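Local coordinates for protein 3-hydroxyadipyl-CoA dehydrogenase (Escherichia coli, PDB 3MOG) that catalyses the NAD-dependent oxidation of 3-hydroxyadipyl-CoA to 3-oxoadipyl-CoA in the bacterial breakdown of phenylacetate, at residues 20-25 against 146-151; 117-122 against 141-146; 152-157 against 188-193; 215-220 against 229-234; 414-419 against 427-432. One frame throughout, in Å; residues are numbered along the deposited sequence.

In the fold
Contacts 1 and 2 lie in the N-terminal NAD-binding domain. Contact 2 is nested inside the loop that contact 1 closes, and their centres are about 11 Å apart. Contact 3 follows in the chain, about 8 Å from contact 2 between centres. It starts from strand 152-157, next to strand 138-143 in the same sheet, and reaches helix 191-194. Contacts 4 and 5 are matching helix-helix joints in the two C-terminal domain ranges, with centres about 20 Å apart. Contact 5 packs on contact 3, through Ala418 against Leu152, Ile190 and Val191. Contacts 2, 3 and 5 thus link the Rossmann sheet to the C-terminal domain helices.

Contact 1. Residues 20-25 against 146-151; sequences IAEVAA and PAPVMK
Ile20, Glu22 and Val23 of helix 15-26 pack on Ala147 and Pro148, in the loop between strands 138-143 and 152-157. This is a small helix-to-loop packing contact within the NAD-binding Rossmann domain. The Ala147 methyl lies beside Ile20, with Ala147 CB 4.1 Å from Ile20 CG1. Val23 uses one branch. With Val23 CG2 anti to the carbonyl carbon, that methyl faces the loop, and Val23 CG2 lies 3.7 Å from Pro148 CA. Glu22 is extended and crosses the Pro148 ring at about a right angle. Glu22 OE2 comes to 3.4 Å from Pro148 CG, and Glu22 OE1 to 3.6 Å from Pro148 CB. These are packing contacts; Glu22 OE2 forms its salt bridge with Arg51. Pro146 O accepts from Val149 N and Met150 N within the loop, and Lys178 adds bonds from outside it to the carbonyls of Ala147 and Met150. Elsewhere on the helix, Ala21 and Ala25 rest on strands 31-34 and 73-76, so helix 15-26 packs on both the sheet and the loop.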
# COMPACT_ATOMS: atom_id res chain seq x y z
N ILE C 20 16.64 33.70 8.60
CA ILE C 20 17.79 33.02 9.18
C ILE C 20 18.97 33.99 9.33
O ILE C 20 19.64 34.03 10.38
CB ILE C 20 18.15 31.72 8.40
CG1 ILE C 20 17.08 30.65 8.63
CG2 ILE C 20 19.53 31.18 8.84
CD1 ILE C 20 16.96 29.59 7.48
N ALA C 21 19.17 34.81 8.29
CA ALA C 21 20.20 35.85 8.27
C ALA C 21 20.03 36.84 9.42
O ALA C 21 21.01 37.19 10.09
CB ALA C 21 20.21 36.59 6.90
N GLU C 22 18.79 37.25 9.66
CA GLU C 22 18.44 38.14 10.77
C GLU C 22 18.84 37.57 12.13
O GLU C 22 19.41 38.28 12.96
CB GLU C 22 16.94 38.45 10.74
CG GLU C 22 16.46 39.40 11.85
CD GLU C 22 14.96 39.58 11.86
OE1 GLU C 22 14.41 39.85 12.94
OE2 GLU C 22 14.32 39.46 10.79
N VAL C 23 18.57 36.28 12.34
CA VAL C 23 18.92 35.58 13.59
C VAL C 23 20.43 35.55 13.79
O VAL C 23 20.92 35.90 14.87
CB VAL C 23 18.37 34.14 13.62
CG1 VAL C 23 18.91 33.36 14.83
CG2 VAL C 23 16.84 34.16 13.64
N ALA C 24 21.15 35.13 12.75
CA ALA C 24 22.60 35.03 12.82
C ALA C 24 23.25 36.40 13.05
O ALA C 24 24.08 36.52 13.95
CB ALA C 24 23.17 34.31 11.58
N ALA C 25 22.85 37.42 12.29
CA ALA C 25 23.42 38.77 12.46
C ALA C 25 23.04 39.42 13.79
O ALA C 25 23.84 40.15 14.37
CB ALA C 25 23.02 39.67 11.31
N PRO C 146 8.02 32.07 11.34
CA PRO C 146 9.18 32.87 10.96
C PRO C 146 10.39 32.60 11.83
O PRO C 146 10.29 32.57 13.06
CB PRO C 146 8.69 34.32 11.11
CG PRO C 146 7.24 34.23 11.53
CD PRO C 146 7.05 32.87 12.10
N ALA C 147 11.53 32.38 11.18
CA ALA C 147 12.78 32.08 11.88
C ALA C 147 13.16 32.97 13.07
O ALA C 147 13.65 32.43 14.07
CB ALA C 147 13.95 31.94 10.93
N PRO C 148 12.95 34.32 12.98
CA PRO C 148 13.29 35.12 14.16
C PRO C 148 12.38 34.90 15.37
O PRO C 148 12.80 35.15 16.50
CB PRO C 148 13.16 36.57 13.67
CG PRO C 148 13.26 36.50 12.20
CD PRO C 148 12.64 35.19 11.82
N VAL C 149 11.16 34.41 15.14
CA VAL C 149 10.22 34.17 16.23
C VAL C 149 10.28 32.73 16.78
O VAL C 149 10.44 32.54 17.98
CB VAL C 149 8.77 34.59 15.86
CG1 VAL C 149 7.83 34.42 17.05
CG2 VAL C 149 8.74 36.05 15.40
N MET C 150 10.17 31.73 15.89
CA MET C 150 10.10 30.30 16.26
C MET C 150 11.37 29.77 16.94
O MET C 150 12.48 29.93 16.44
CB MET C 150 9.77 29.46 15.02
CG MET C 150 8.39 29.78 14.38
SD MET C 150 6.96 29.59 15.49
CE MET C 150 6.80 27.82 15.52
N LYS C 151 11.21 29.23 18.13
CA LYS C 151 12.33 28.73 18.90
C LYS C 151 13.00 27.46 18.46
O LYS C 151 14.13 27.22 18.81
CB LYS C 151 11.97 28.68 20.37
CG LYS C 151 12.10 30.00 21.03
CD LYS C 151 11.97 29.91 22.51
CE LYS C 151 12.92 28.91 23.14
NZ LYS C 151 14.22 29.50 23.52

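Contact 2. Residues 117-122 against 141-146; sequences TTNTSS and LHFFNP
Asn119 and Ser121 meet Phe143 and His142 where two neighbouring parallel strands of a beta-alpha-beta unit, 115-118 and 138-143, run out of the Rossmann sheet. One backbone bond of the pairing lies here, from Leu141 N to Thr118 O at 2.9 Å. Beyond it a side chain takes over. Asn119 has CG anti to its backbone N (chi1 179°), which brings OD1 to 2.9 Å from Phe143 N. Phe143 N lies nearly along the C=O axis, with a C=O...N angle of 168°. Asn119 CA also makes a C-H...O contact of 3.4 Å with Leu141 O. Farther back, the CB of Leu141 lies 3.9 Å from OG1 of Thr117, a hydroxyl bonded to the carbonyl of Val88.

The chain after Asn119 wraps round the His142 ring. Asn119 O sits at the ring edge, 3.2 Å from His142 CD2, and Ser121 CA lies over one face. His142 NE2 donates to Ser121 OG at 2.8 Å, but the bond is bent and weak. Two successive ST turns, accepting at Thr118 OG1 and Thr120 OG1, shape this path. Those hydroxyls also bond Glu90 and Glu94.

His142 ND1 is bonded to Glu154 of the next strand. Held mainly at ND1, with a weak bond at NE2, the imidazole is probably restrained from turning about its CB-CG bond. A paired histidine and glutamate is the catalytic couple known in 3-hydroxyacyl-CoA dehydrogenases, and His142 with Glu154 is consistent with that role here.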
# COMPACT_ATOMS: atom_id res chain seq x y z
N THR C 117 25.15 23.39 5.66
CA THR C 117 23.85 22.95 6.11
C THR C 117 22.75 23.40 5.19
O THR C 117 22.92 24.34 4.40
CB THR C 117 23.56 23.40 7.54
OG1 THR C 117 23.45 24.82 7.59
CG2 THR C 117 24.66 22.95 8.48
N THR C 118 21.61 22.72 5.29
CA THR C 118 20.43 23.11 4.54
C THR C 118 19.22 23.23 5.46
O THR C 118 19.09 22.49 6.44
CB THR C 118 20.15 22.13 3.37
OG1 THR C 118 18.90 22.47 2.75
CG2 THR C 118 20.11 20.73 3.85
N ASN C 119 18.35 24.18 5.12
CA ASN C 119 17.11 24.42 5.85
C ASN C 119 15.99 23.51 5.35
O ASN C 119 14.87 23.60 5.82
CB ASN C 119 16.68 25.91 5.71
CG ASN C 119 15.36 26.23 6.42
OD1 ASN C 119 15.14 25.84 7.57
ND2 ASN C 119 14.46 26.91 5.73
N THR C 120 16.29 22.62 4.41
CA THR C 120 15.23 21.84 3.77
C THR C 120 14.39 21.00 4.74
O THR C 120 14.90 20.51 5.75
CB THR C 120 15.73 20.92 2.63
OG1 THR C 120 14.60 20.44 1.90
CG2 THR C 120 16.52 19.73 3.16
N SER C 121 13.10 20.88 4.42
CA SER C 121 12.16 20.06 5.18
C SER C 121 11.89 18.74 4.48
O SER C 121 11.34 17.82 5.07
CB SER C 121 10.83 20.78 5.31
OG SER C 121 10.98 22.09 5.82
N SER C 122 12.27 18.65 3.21
CA SER C 122 11.72 17.62 2.33
C SER C 122 12.75 16.73 1.65
O SER C 122 12.43 15.65 1.18
CB SER C 122 10.78 18.25 1.29
OG SER C 122 11.29 19.48 0.80
N LEU C 141 19.90 21.96 9.13
CA LEU C 141 19.64 22.92 10.18
C LEU C 141 18.28 23.52 9.85
O LEU C 141 18.17 24.48 9.09
CB LEU C 141 20.76 23.98 10.24
CG LEU C 141 21.05 24.68 11.57
CD1 LEU C 141 21.46 23.69 12.63
CD2 LEU C 141 22.12 25.75 11.41
N HIS C 142 17.24 22.91 10.41
CA HIS C 142 15.88 23.17 9.97
C HIS C 142 15.13 24.12 10.89
O HIS C 142 14.70 23.73 11.97
CB HIS C 142 15.13 21.83 9.84
CG HIS C 142 13.71 21.98 9.40
ND1 HIS C 142 12.67 21.29 10.00
CD2 HIS C 142 13.15 22.73 8.43
CE1 HIS C 142 11.54 21.61 9.41
NE2 HIS C 142 11.80 22.49 8.46
N PHE C 143 14.96 25.37 10.44
CA PHE C 143 14.26 26.42 11.19
C PHE C 143 12.79 26.43 10.81
O PHE C 143 12.38 25.82 9.83
CB PHE C 143 14.85 27.79 10.83
CG PHE C 143 16.27 28.01 11.29
CD1 PHE C 143 17.34 27.49 10.56
CD2 PHE C 143 16.54 28.77 12.42
CE1 PHE C 143 18.64 27.71 10.96
CE2 PHE C 143 17.85 28.99 12.83
CZ PHE C 143 18.90 28.45 12.11
N PHE C 144 11.98 27.16 11.57
CA PHE C 144 10.55 27.23 11.30
C PHE C 144 10.12 28.68 11.07
O PHE C 144 10.67 29.58 11.68
CB PHE C 144 9.77 26.57 12.46
CG PHE C 144 9.93 25.06 12.53
CD1 PHE C 144 11.10 24.47 13.03
CD2 PHE C 144 8.92 24.22 12.07
CE1 PHE C 144 11.26 23.09 13.07
CE2 PHE C 144 9.08 22.83 12.10
CZ PHE C 144 10.25 22.27 12.61
N ASN C 145 9.18 28.89 10.14
CA ASN C 145 8.60 30.20 9.81
C ASN C 145 7.73 30.81 10.93
O ASN C 145 6.81 30.15 11.42
CB ASN C 145 7.73 30.05 8.56
CG ASN C 145 7.62 31.32 7.72
OD1 ASN C 145 7.08 31.28 6.62
ND2 ASN C 145 8.15 32.43 8.21
N PRO C 146 8.02 32.07 11.34
CA PRO C 146 9.18 32.87 10.96
C PRO C 146 10.39 32.60 11.83
O PRO C 146 10.29 32.57 13.06
CB PRO C 146 8.69 34.32 11.11
CG PRO C 146 7.24 34.23 11.53
CD PRO C 146 7.05 32.87 12.10

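Contact 3. Residues 152-157 against 188-193; sequences LVEVVS and GFIVNR
Glu154 points from strand 152-157 toward residues 188-193, and its extended chain carries the carboxylate to the amides of Ile190 and Val191. The contact links the NAD-binding domain to the start of the first C-terminal domain range. Ile190 N is 3.0 Å from Glu154 OE2, and Val191 N is 3.2 Å from the same oxygen. Both come on the syn side but from opposite faces of the carboxylate, 27° and 29° out of its plane. The other oxygen, Glu154 OE1, bonds His142 and also accepts from a water at 2.7 Å. The water in turn accepts from Asn192 N at 3.1 Å.

Phe189 stands beside this group. The carboxylate and ring planes are 74° apart, and Glu154 OE1 lies at the ring edge, 3.6 Å from Phe189 CD2. The ring turns one face to Val156, the next residue on the same side of the strand. Val156 CG2 sits over its centre, 4.0 Å from the centroid of the Phe189 ring, as a CH-pi contact. Beyond the glutamate, Leu152 and Val191 meet tip to tip, with Leu152 CD2 3.8 Å from Val191 CG2.

An alanine in place of Glu154 would probably leave the Ile190 and Val191 amides without their shared acceptor and His142 without its mate at ND1.

Buried between strand and helix, the carboxylate has partners at both oxygens. Two amides fix OE2, while the water and His142 hold OE1. This should set the rotation of the group, so the Ile190 and Val191 amides probably help to position the histidine-glutamate pair.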
# COMPACT_ATOMS: atom_id res chain seq x y z
N LEU C 152 12.29 26.63 17.74
CA LEU C 152 12.79 25.29 17.45
C LEU C 152 13.71 25.25 16.23
O LEU C 152 13.43 25.88 15.23
CB LEU C 152 11.62 24.29 17.26
CG LEU C 152 12.05 22.82 17.31
CD1 LEU C 152 12.18 22.29 18.78
CD2 LEU C 152 11.09 21.97 16.51
N VAL C 153 14.80 24.50 16.32
CA VAL C 153 15.48 24.01 15.11
C VAL C 153 15.77 22.51 15.20
O VAL C 153 16.13 22.01 16.25
CB VAL C 153 16.71 24.89 14.63
CG1 VAL C 153 17.24 25.73 15.71
CG2 VAL C 153 17.81 24.06 13.95
N GLU C 154 15.54 21.80 14.10
CA GLU C 154 15.86 20.39 14.01
C GLU C 154 17.25 20.26 13.39
O GLU C 154 17.48 20.74 12.27
CB GLU C 154 14.80 19.67 13.17
CG GLU C 154 13.43 19.64 13.80
CD GLU C 154 12.38 18.94 12.94
OE1 GLU C 154 12.11 19.42 11.82
OE2 GLU C 154 11.81 17.92 13.40
N VAL C 155 18.17 19.66 14.13
CA VAL C 155 19.53 19.45 13.67
C VAL C 155 19.61 18.04 13.10
O VAL C 155 19.53 17.05 13.82
CB VAL C 155 20.57 19.60 14.82
CG1 VAL C 155 21.97 19.28 14.31
CG2 VAL C 155 20.52 21.00 15.43
N VAL C 156 19.74 17.94 11.79
CA VAL C 156 19.46 16.67 11.13
C VAL C 156 20.72 15.97 10.65
O VAL C 156 21.47 16.53 9.83
CB VAL C 156 18.51 16.86 9.94
CG1 VAL C 156 17.95 15.53 9.50
CG2 VAL C 156 17.40 17.79 10.32
N SER C 157 20.96 14.77 11.16
CA SER C 157 22.10 13.97 10.69
C SER C 157 21.74 13.16 9.46
O SER C 157 20.74 12.42 9.43
CB SER C 157 22.62 13.04 11.78
OG SER C 157 23.10 13.75 12.91
N GLY C 188 10.03 13.51 7.04
CA GLY C 188 9.22 14.38 7.91
C GLY C 188 9.92 14.78 9.19
O GLY C 188 9.34 15.46 10.02
N PHE C 189 11.18 14.36 9.34
CA PHE C 189 11.99 14.54 10.56
C PHE C 189 11.22 14.14 11.84
O PHE C 189 10.80 12.98 11.97
CB PHE C 189 12.61 15.94 10.62
CG PHE C 189 13.39 16.34 9.37
CD1 PHE C 189 14.08 15.39 8.61
CD2 PHE C 189 13.46 17.68 8.99
CE1 PHE C 189 14.79 15.76 7.47
CE2 PHE C 189 14.17 18.06 7.86
CZ PHE C 189 14.84 17.11 7.10
N ILE C 190 11.05 15.06 12.79
CA ILE C 190 10.14 14.83 13.92
C ILE C 190 8.80 15.52 13.67
O ILE C 190 7.76 14.87 13.57
CB ILE C 190 10.69 15.35 15.27
CG1 ILE C 190 12.06 14.78 15.59
CG2 ILE C 190 9.73 15.03 16.42
CD1 ILE C 190 12.73 15.58 16.72
N VAL C 191 8.85 16.85 13.56
CA VAL C 191 7.64 17.68 13.53
C VAL C 191 6.68 17.35 12.37
O VAL C 191 5.51 17.09 12.61
CB VAL C 191 7.96 19.20 13.53
CG1 VAL C 191 6.68 20.01 13.51
CG2 VAL C 191 8.80 19.58 14.74
N ASN C 192 7.16 17.34 11.14
CA ASN C 192 6.29 17.05 9.99
C ASN C 192 5.76 15.62 9.99
O ASN C 192 4.72 15.34 9.41
CB ASN C 192 7.01 17.31 8.66
CG ASN C 192 6.95 18.76 8.22
OD1 ASN C 192 6.13 19.54 8.69
ND2 ASN C 192 7.81 19.11 7.27
N ARG C 193 6.48 14.71 10.63
CA ARG C 193 6.06 13.32 10.74
C ARG C 193 5.02 13.11 11.83
O ARG C 193 3.97 12.52 11.59
CB ARG C 193 7.28 12.42 10.99
CG ARG C 193 6.95 10.94 11.11
CD ARG C 193 7.93 10.28 12.05
NE ARG C 193 7.78 8.83 12.13
CZ ARG C 193 8.74 7.97 11.83
NH1 ARG C 193 9.91 8.40 11.39
NH2 ARG C 193 8.53 6.66 11.94
O HOH W 1 10.08 18.29 10.47

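Contact 4. Residues 215-220 against 229-234; sequences VIDAAL and GPLELT
Asp217 chi1 (-74°) places CG beside the backbone N, and chi2 (-11°) turns the carboxylate so that OD1 and OD2 face the amides of Leu231 and Glu232. Asp217 OD1 accepts from Leu231 N at 2.9 Å. Asp217 OD2 accepts from Glu232 N, also at 2.9 Å. Both N-H groups come on the syn sides, moderately out of the carboxylate plane. They belong to the first turn of helix 230-237, whose amides have no carbonyl of that helix before them. A side chain of helix 213-223 thus supplies the acceptors, and the positive end of the helix dipole would probably stabilise its charge. Glu232 OE1, 4.4 Å from Asp217 OD2, would probably work against this, partly offset by the pairing of Glu232 with Arg289.

The backbones are close: the CA atoms of Asp217 and Gly229 are 3.9 Å apart. A CB on Gly229, the N-cap residue, would fall 2.3 Å from Asp217 CB, so any side chain there would clash. Apolar groups pack round the polar centre. Leu220 CB lies 3.8 Å from Pro230 CD, the two side chains at about a right angle. Ile216 CD1 meets Leu231 CD1, also at 3.8 Å. Asp217 OD2 also bonds the hydroxyl of Tyr283. An alanine in place of Asp217 would probably leave two helix-start amides and the Tyr283 hydroxyl without this acceptor.

Within the first C-terminal domain range, the two helix segments approach to 8.7 Å between axes, with 110° between their N-to-C directions. Helix 196-207 touches Pro230 through Tyr198 and Ala202. Helix 390-406 packs on Ala219 and Leu220.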
# COMPACT_ATOMS: atom_id res chain seq x y z
N VAL C 215 -16.95 22.46 14.40
CA VAL C 215 -17.14 21.66 15.61
C VAL C 215 -15.88 20.82 15.89
O VAL C 215 -15.41 20.74 17.03
CB VAL C 215 -18.45 20.82 15.51
CG1 VAL C 215 -18.59 19.86 16.68
CG2 VAL C 215 -19.67 21.75 15.46
N ILE C 216 -15.31 20.22 14.83
CA ILE C 216 -14.04 19.49 14.93
C ILE C 216 -12.94 20.41 15.45
O ILE C 216 -12.23 20.05 16.40
CB ILE C 216 -13.60 18.92 13.56
CG1 ILE C 216 -14.72 18.06 12.96
CG2 ILE C 216 -12.28 18.17 13.71
CD1 ILE C 216 -14.45 17.53 11.53
N ASP C 217 -12.82 21.61 14.87
CA ASP C 217 -11.84 22.60 15.33
C ASP C 217 -12.04 23.06 16.79
O ASP C 217 -11.07 23.34 17.51
CB ASP C 217 -11.80 23.82 14.41
CG ASP C 217 -11.11 23.55 13.08
OD1 ASP C 217 -10.47 22.49 12.91
OD2 ASP C 217 -11.22 24.40 12.19
N ALA C 218 -13.30 23.12 17.22
CA ALA C 218 -13.61 23.61 18.57
C ALA C 218 -13.28 22.56 19.62
O ALA C 218 -12.80 22.90 20.69
CB ALA C 218 -15.08 24.02 18.66
N ALA C 219 -13.55 21.30 19.31
CA ALA C 219 -13.21 20.20 20.19
C ALA C 219 -11.70 20.14 20.39
O ALA C 219 -11.23 20.02 21.52
CB ALA C 219 -13.72 18.88 19.63
N LEU C 220 -10.95 20.26 19.30
CA LEU C 220 -9.50 20.10 19.37
C LEU C 220 -8.81 21.30 20.03
O LEU C 220 -7.88 21.12 20.81
CB LEU C 220 -8.92 19.77 17.99
CG LEU C 220 -8.85 18.30 17.53
CD1 LEU C 220 -7.92 17.47 18.42
CD2 LEU C 220 -10.21 17.60 17.43
N GLY C 229 -7.49 24.68 15.77
CA GLY C 229 -8.09 23.47 15.23
C GLY C 229 -7.43 23.06 13.93
O GLY C 229 -6.95 23.91 13.18
N PRO C 230 -7.38 21.74 13.66
CA PRO C 230 -6.61 21.25 12.52
C PRO C 230 -7.09 21.79 11.16
O PRO C 230 -6.28 22.07 10.30
CB PRO C 230 -6.80 19.74 12.59
CG PRO C 230 -8.10 19.55 13.28
CD PRO C 230 -8.12 20.65 14.33
N LEU C 231 -8.40 21.98 10.99
CA LEU C 231 -8.92 22.34 9.66
C LEU C 231 -8.68 23.82 9.36
O LEU C 231 -8.16 24.18 8.31
CB LEU C 231 -10.38 21.92 9.52
CG LEU C 231 -10.62 20.41 9.67
CD1 LEU C 231 -12.07 20.11 10.01
CD2 LEU C 231 -10.22 19.64 8.42
N GLU C 232 -9.00 24.68 10.33
CA GLU C 232 -8.61 26.09 10.25
C GLU C 232 -7.10 26.29 10.03
O GLU C 232 -6.70 27.12 9.21
CB GLU C 232 -9.08 26.84 11.49
CG GLU C 232 -8.85 28.34 11.40
CD GLU C 232 -9.42 29.10 12.58
OE1 GLU C 232 -10.21 28.52 13.36
OE2 GLU C 232 -9.06 30.30 12.72
N LEU C 233 -6.27 25.54 10.76
CA LEU C 233 -4.81 25.57 10.57
C LEU C 233 -4.40 25.15 9.16
O LEU C 233 -3.49 25.75 8.60
CB LEU C 233 -4.09 24.72 11.63
CG LEU C 233 -2.55 24.79 11.72
CD1 LEU C 233 -2.09 26.14 12.21
CD2 LEU C 233 -2.01 23.70 12.62
N THR C 234 -5.06 24.16 8.57
CA THR C 234 -4.78 23.85 7.16
C THR C 234 -5.16 25.00 6.21
O THR C 234 -4.45 25.24 5.22
CB THR C 234 -5.42 22.54 6.66
OG1 THR C 234 -6.85 22.63 6.69
CG2 THR C 234 -4.97 21.36 7.50

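Contact 5. Residues 414-419 against 427-432; sequences DIDTAM and YGPLAW
Gly428, at the N-cap position of helix 429-436, lies against Asp416 of helix 412-422, with their CA atoms 3.7 Å apart. A CB on this glycine would come 2.3 Å from Asp416 CB, a clash. Pro429 follows and has no N-H to offer. Its ring crosses the side chain of Met419 at about a right angle, with Pro429 CG 3.7 Å from Met419 CG. Next, Leu430 N gives the main bond, 2.9 Å to Asp416 OD1 on the syn lone pair. Asp416 CG stands beside its own backbone N (chi1 -77°), which aims the carboxylate at the start of the helix. The Leu430 side chain turns to Ile415, with Leu430 CD1 4.0 Å from Ile415 CB. Ala431 N adds weak bonds only, 3.5 Å to Asp416 OD1 and 3.4 Å to Asp416 OD2. Here, in the second C-terminal domain range, an aspartate of one helix accepts from the Leu430 amide, and weakly from Ala431, after a Gly-Pro start, as at Asp217 in the first. Helix 390-406 packs on both partners, with Ala401 against Ile415 and Pro429, and Leu402 against Leu430. Helix 191-194 meets helix 412-422 at Ala418 and Met419.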
# COMPACT_ATOMS: atom_id res chain seq x y z
N ASP C 414 13.52 14.95 22.94
CA ASP C 414 13.56 15.79 21.75
C ASP C 414 12.27 15.73 20.94
O ASP C 414 11.91 16.71 20.28
CB ASP C 414 14.75 15.45 20.87
CG ASP C 414 16.04 16.06 21.40
OD1 ASP C 414 15.99 16.83 22.40
OD2 ASP C 414 17.10 15.75 20.81
N ILE C 415 11.58 14.60 21.00
CA ILE C 415 10.27 14.46 20.39
C ILE C 415 9.25 15.35 21.12
O ILE C 415 8.49 16.08 20.48
CB ILE C 415 9.83 12.96 20.32
CG1 ILE C 415 10.79 12.18 19.39
CG2 ILE C 415 8.38 12.83 19.82
CD1 ILE C 415 10.57 10.67 19.34
N ASP C 416 9.27 15.32 22.45
CA ASP C 416 8.37 16.19 23.24
C ASP C 416 8.64 17.67 22.94
O ASP C 416 7.72 18.43 22.62
CB ASP C 416 8.49 15.92 24.74
CG ASP C 416 7.76 14.65 25.19
OD1 ASP C 416 6.89 14.16 24.45
OD2 ASP C 416 8.07 14.15 26.29
N THR C 417 9.91 18.06 23.00
CA THR C 417 10.31 19.45 22.78
C THR C 417 9.89 19.93 21.40
O THR C 417 9.28 21.00 21.28
CB THR C 417 11.81 19.61 22.96
OG1 THR C 417 12.15 19.27 24.31
CG2 THR C 417 12.24 21.04 22.69
N ALA C 418 10.17 19.13 20.38
CA ALA C 418 9.80 19.47 19.01
C ALA C 418 8.32 19.77 18.83
O ALA C 418 7.96 20.72 18.13
CB ALA C 418 10.24 18.36 18.05
N MET C 419 7.47 18.97 19.45
CA MET C 419 6.04 19.17 19.33
C MET C 419 5.56 20.39 20.15
O MET C 419 4.63 21.09 19.74
CB MET C 419 5.29 17.88 19.66
CG MET C 419 5.72 16.65 18.82
SD MET C 419 6.14 16.96 17.09
CE MET C 419 4.52 17.29 16.43
N TYR C 427 1.09 19.57 25.34
CA TYR C 427 2.07 18.69 25.97
C TYR C 427 2.84 18.06 24.84
O TYR C 427 2.28 17.88 23.75
CB TYR C 427 1.38 17.59 26.80
CG TYR C 427 0.45 18.13 27.87
CD1 TYR C 427 -0.92 18.27 27.62
CD2 TYR C 427 0.94 18.53 29.11
CE1 TYR C 427 -1.78 18.79 28.57
CE2 TYR C 427 0.09 19.05 30.09
CZ TYR C 427 -1.27 19.17 29.81
OH TYR C 427 -2.12 19.67 30.75
N GLY C 428 4.10 17.72 25.09
CA GLY C 428 4.80 16.79 24.21
C GLY C 428 4.07 15.46 24.27
O GLY C 428 3.62 15.07 25.35
N PRO C 429 3.98 14.74 23.15
CA PRO C 429 3.09 13.55 23.05
C PRO C 429 3.45 12.40 24.00
O PRO C 429 2.56 11.67 24.45
CB PRO C 429 3.25 13.09 21.59
CG PRO C 429 4.19 14.04 20.94
CD PRO C 429 4.85 14.88 21.97
N LEU C 430 4.74 12.24 24.30
CA LEU C 430 5.17 11.16 25.18
C LEU C 430 4.82 11.48 26.62
O LEU C 430 4.29 10.62 27.33
CB LEU C 430 6.66 10.87 24.99
CG LEU C 430 6.90 10.51 23.51
CD1 LEU C 430 8.33 10.57 23.09
CD2 LEU C 430 6.33 9.16 23.18
N ALA C 431 5.06 12.73 27.03
CA ALA C 431 4.64 13.23 28.34
C ALA C 431 3.14 13.18 28.45
O ALA C 431 2.60 12.90 29.51
CB ALA C 431 5.11 14.67 28.57
N TRP C 432 2.47 13.44 27.33
CA TRP C 432 1.02 13.40 27.28
C TRP C 432 0.49 11.99 27.49
O TRP C 432 -0.48 11.80 28.22
CB TRP C 432 0.53 13.94 25.94
CG TRP C 432 -0.78 14.63 26.02
CD1 TRP C 432 -1.67 14.59 27.06
CD2 TRP C 432 -1.37 15.45 25.02
NE1 TRP C 432 -2.77 15.34 26.77
CE2 TRP C 432 -2.62 15.88 25.52
CE3 TRP C 432 -0.96 15.87 23.75
CZ2 TRP C 432 -3.47 16.72 24.79
CZ3 TRP C 432 -1.81 16.72 23.03
CH2 TRP C 432 -3.05 17.13 23.55